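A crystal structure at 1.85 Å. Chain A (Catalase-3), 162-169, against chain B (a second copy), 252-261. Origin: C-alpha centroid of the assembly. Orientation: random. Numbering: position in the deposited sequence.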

# COMPACT_ATOMS: atom_id res chain seq x y z
N PRO A 162 -20.45 -12.63 9.08
CA PRO A 162 -19.20 -12.82 8.33
C PRO A 162 -19.15 -14.09 7.49
O PRO A 162 -18.19 -14.26 6.74
CB PRO A 162 -18.13 -12.84 9.42
CG PRO A 162 -18.86 -13.32 10.65
CD PRO A 162 -20.24 -12.73 10.54
N ASP A 163 -20.14 -14.97 7.61
CA ASP A 163 -20.15 -16.14 6.75
C ASP A 163 -20.72 -15.81 5.36
O ASP A 163 -20.12 -16.18 4.35
CB ASP A 163 -20.87 -17.33 7.39
CG ASP A 163 -22.24 -16.96 7.97
OD1 ASP A 163 -22.60 -15.77 7.99
OD2 ASP A 163 -22.95 -17.88 8.43
N ASN A 164 -21.85 -15.11 5.31
CA ASN A 164 -22.53 -14.86 4.02
C ASN A 164 -22.63 -13.38 3.64
O ASN A 164 -23.13 -13.04 2.55
CB ASN A 164 -23.91 -15.53 3.99
CG ASN A 164 -24.88 -14.96 5.01
OD1 ASN A 164 -24.55 -14.04 5.77
ND2 ASN A 164 -26.09 -15.50 5.03
N GLU A 165 -22.13 -12.53 4.53
CA GLU A 165 -22.21 -11.08 4.39
C GLU A 165 -23.64 -10.61 4.13
O GLU A 165 -23.90 -9.84 3.21
CB GLU A 165 -21.23 -10.53 3.34
CG GLU A 165 -21.17 -8.99 3.38
CD GLU A 165 -20.14 -8.39 2.43
OE1 GLU A 165 -20.43 -8.28 1.22
OE2 GLU A 165 -19.05 -8.03 2.89
N VAL A 166 -24.55 -11.09 4.98
CA VAL A 166 -25.95 -10.65 5.01
C VAL A 166 -26.24 -10.32 6.47
O VAL A 166 -25.83 -11.08 7.35
CB VAL A 166 -26.87 -11.80 4.56
CG1 VAL A 166 -28.36 -11.43 4.74
CG2 VAL A 166 -26.58 -12.22 3.11
N PRO A 167 -27.00 -9.24 6.75
CA PRO A 167 -27.69 -8.34 5.83
C PRO A 167 -26.97 -7.00 5.70
O PRO A 167 -26.30 -6.55 6.65
CB PRO A 167 -29.03 -8.10 6.54
CG PRO A 167 -28.61 -8.03 8.01
CD PRO A 167 -27.40 -8.98 8.15
N GLN A 168 -27.14 -6.36 4.55
CA GLN A 168 -26.58 -5.03 4.27
C GLN A 168 -27.30 -3.93 5.04
O GLN A 168 -28.54 -3.88 5.07
CB GLN A 168 -26.70 -4.74 2.78
CG GLN A 168 -26.08 -3.41 2.36
CD GLN A 168 -24.58 -3.35 2.59
OE1 GLN A 168 -24.02 -2.26 2.80
NE2 GLN A 168 -23.90 -4.51 2.53
N ALA A 169 -26.52 -3.03 5.65
CA ALA A 169 -27.06 -1.80 6.20
C ALA A 169 -28.28 -2.02 7.09
O ALA A 169 -29.31 -1.36 6.95
CB ALA A 169 -27.40 -0.83 5.07
N ALA B 252 -31.93 -6.06 -0.14
CA ALA B 252 -30.81 -5.81 -1.03
C ALA B 252 -29.99 -7.08 -1.22
O ALA B 252 -29.23 -7.20 -2.18
CB ALA B 252 -29.92 -4.69 -0.47
N ASP B 253 -30.17 -8.04 -0.31
CA ASP B 253 -29.39 -9.28 -0.35
C ASP B 253 -30.14 -10.45 -1.00
O ASP B 253 -29.77 -11.61 -0.80
CB ASP B 253 -28.94 -9.70 1.06
CG ASP B 253 -28.11 -8.63 1.74
OD1 ASP B 253 -27.00 -8.32 1.23
OD2 ASP B 253 -28.54 -8.13 2.81
N PHE B 254 -31.18 -10.15 -1.77
CA PHE B 254 -32.04 -11.19 -2.34
C PHE B 254 -31.29 -12.34 -3.04
O PHE B 254 -31.56 -13.53 -2.79
CB PHE B 254 -33.03 -10.57 -3.32
CG PHE B 254 -34.08 -11.52 -3.83
CD1 PHE B 254 -35.05 -12.03 -2.96
CD2 PHE B 254 -34.13 -11.86 -5.17
CE1 PHE B 254 -36.02 -12.89 -3.44
CE2 PHE B 254 -35.11 -12.71 -5.66
CZ PHE B 254 -36.05 -13.24 -4.78
N HIS B 255 -30.35 -11.99 -3.91
CA HIS B 255 -29.63 -13.00 -4.67
C HIS B 255 -28.59 -13.75 -3.85
O HIS B 255 -28.47 -14.97 -3.99
CB HIS B 255 -28.98 -12.40 -5.91
CG HIS B 255 -29.95 -12.04 -6.98
ND1 HIS B 255 -29.63 -11.21 -8.03
CD2 HIS B 255 -31.24 -12.41 -7.17
CE1 HIS B 255 -30.69 -11.07 -8.81
NE2 HIS B 255 -31.67 -11.80 -8.32
N ARG B 256 -27.84 -13.05 -3.01
CA ARG B 256 -26.86 -13.78 -2.23
C ARG B 256 -27.51 -14.69 -1.20
O ARG B 256 -27.05 -15.81 -0.99
CB ARG B 256 -25.78 -12.86 -1.62
CG ARG B 256 -26.22 -11.90 -0.55
CD ARG B 256 -24.98 -11.19 0.02
NE ARG B 256 -24.23 -10.46 -1.01
CZ ARG B 256 -23.21 -9.64 -0.77
NH1 ARG B 256 -22.79 -9.45 0.48
NH2 ARG B 256 -22.60 -9.01 -1.77
N GLN B 257 -28.61 -14.24 -0.58
CA GLN B 257 -29.36 -15.11 0.31
C GLN B 257 -29.95 -16.31 -0.43
O GLN B 257 -29.96 -17.42 0.10
CB GLN B 257 -30.50 -14.34 1.01
CG GLN B 257 -31.20 -15.13 2.09
CD GLN B 257 -30.36 -15.25 3.35
OE1 GLN B 257 -30.07 -14.26 4.01
NE2 GLN B 257 -29.99 -16.48 3.71
N ASP B 258 -30.45 -16.08 -1.64
CA ASP B 258 -31.06 -17.14 -2.42
C ASP B 258 -30.09 -18.27 -2.68
O ASP B 258 -30.43 -19.44 -2.55
CB ASP B 258 -31.56 -16.60 -3.77
CG ASP B 258 -31.87 -17.71 -4.75
OD1 ASP B 258 -30.90 -18.26 -5.33
OD2 ASP B 258 -33.06 -18.05 -4.91
N LEU B 259 -28.87 -17.91 -3.08
CA LEU B 259 -27.82 -18.88 -3.35
C LEU B 259 -27.40 -19.58 -2.06
O LEU B 259 -27.28 -20.80 -2.03
CB LEU B 259 -26.61 -18.18 -3.97
CG LEU B 259 -25.41 -19.07 -4.23
CD1 LEU B 259 -25.77 -20.17 -5.25
CD2 LEU B 259 -24.24 -18.23 -4.72
N TRP B 260 -27.18 -18.80 -1.00
CA TRP B 260 -26.81 -19.37 0.30
C TRP B 260 -27.85 -20.40 0.76
O TRP B 260 -27.51 -21.53 1.16
CB TRP B 260 -26.67 -18.25 1.34
CG TRP B 260 -26.07 -18.71 2.62
CD1 TRP B 260 -26.73 -19.24 3.71
CD2 TRP B 260 -24.68 -18.69 2.97
NE1 TRP B 260 -25.83 -19.55 4.70
CE2 TRP B 260 -24.57 -19.22 4.27
CE3 TRP B 260 -23.52 -18.27 2.30
CZ2 TRP B 260 -23.34 -19.34 4.92
CZ3 TRP B 260 -22.31 -18.39 2.95
CH2 TRP B 260 -22.23 -18.92 4.25
N ASP B 261 -29.11 -20.03 0.68
CA ASP B 261 -30.20 -20.90 1.15
C ASP B 261 -30.30 -22.17 0.31
O ASP B 261 -30.47 -23.26 0.86
CB ASP B 261 -31.54 -20.16 1.12
CG ASP B 261 -31.64 -19.09 2.18
OD1 ASP B 261 -30.77 -19.03 3.08
OD2 ASP B 261 -32.61 -18.31 2.12
O HOH W 1 -28.61 -14.79 6.36
O HOH W 2 -24.77 -7.29 2.08

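The two stretches belong to two copies of Catalase-3 and differ in backbone form. Chain A contributes an irregular segment, with no regular helix or strand and with a cis peptide bond before P167(A); chain B contributes a short lead-in followed by a helix from F254(B) onward. The CA–CA pairings fix the direction: N164(A) lies nearest W260(B) at 7.2 Å, P167(A) nearest D253(B) at 6.5 Å, and Q168(A) nearest A252(B) at 6.8 Å. Numbering rises in one chain as it falls in the other, so the segments run antiparallel. In chain B the contacts come from D253(B), just before the helix, and from R256(B), Q257(B) and W260(B) within it; these positions, i, i+3, i+4 and i+7, suit one side of a helix, while F254(B), H255(B), D258(B) and L259(B) are out of reach. Together the stretches bury 504 Å².

Charge pairing is centred on R256(B). Its NH1 lies 2.7 Å from OE1 of E165(A), a salt bridge that is also a hydrogen bond with an N-H...acceptor angle of 159°; the carboxylate oxygen sits at the edge of the guanidinium, near its plane, where the N-H groups point. The same NH1 donates to the backbone O of E165(A) at 3.0 Å and 148°, so one nitrogen binds both the side chain and the main chain of a single residue. The CA-to-CB bond of E165(A) points sideways, yet the end of its side chain comes nearer to the helix, bringing OE1 to NH1 of R256(B).

The remaining direct hydrogen bond joins backbone to carboxylate: N of Q168(A) donates to OD2 of D253(B) at 2.8 Å and 162°. D253(B) occupies the N-cap position, but its side chain makes no capping bond; it is turned across the interface instead. The same OD2 lies 3.1 Å from CA of P167(A), a close contact beside the bond to the next residue's amide.

Two waters extend the polar network. Water 1 accepts from ND2 of N164(A) at 2.9 Å and donates to OE1 of Q257(B) at 2.8 Å, linking two amide side chains. Water 2 donates to O of E165(A) at 2.9 Å and to OD1 of D253(B) at 2.6 Å, and accepts from NE2 of Q168(A) at 2.9 Å. Both carboxylate oxygens of D253(B) are therefore tied to chain A, one directly and one through water.

Van der Waals and CH-pi packing completes the contact, and W260(B) has the largest area covered by the other stretch, 79 Å². CB of N164(A) stands 3.3 Å from the centroid of the six-membered ring of W260(B), 16° off the ring normal, a CH-pi contact over one face. The side chain of D163(A) also reaches this ring, with CB 3.8 Å from CH2 of W260(B). V166(A) packs against the helix through CG2, 3.6 Å from CD of R256(B), and through CG1, 3.4 Å from OE1 of Q257(B), a close contact of a methyl group with an amide oxygen. Its CG2 thus meets the aliphatic part of the arginine, while the guanidinium beyond it engages E165(A).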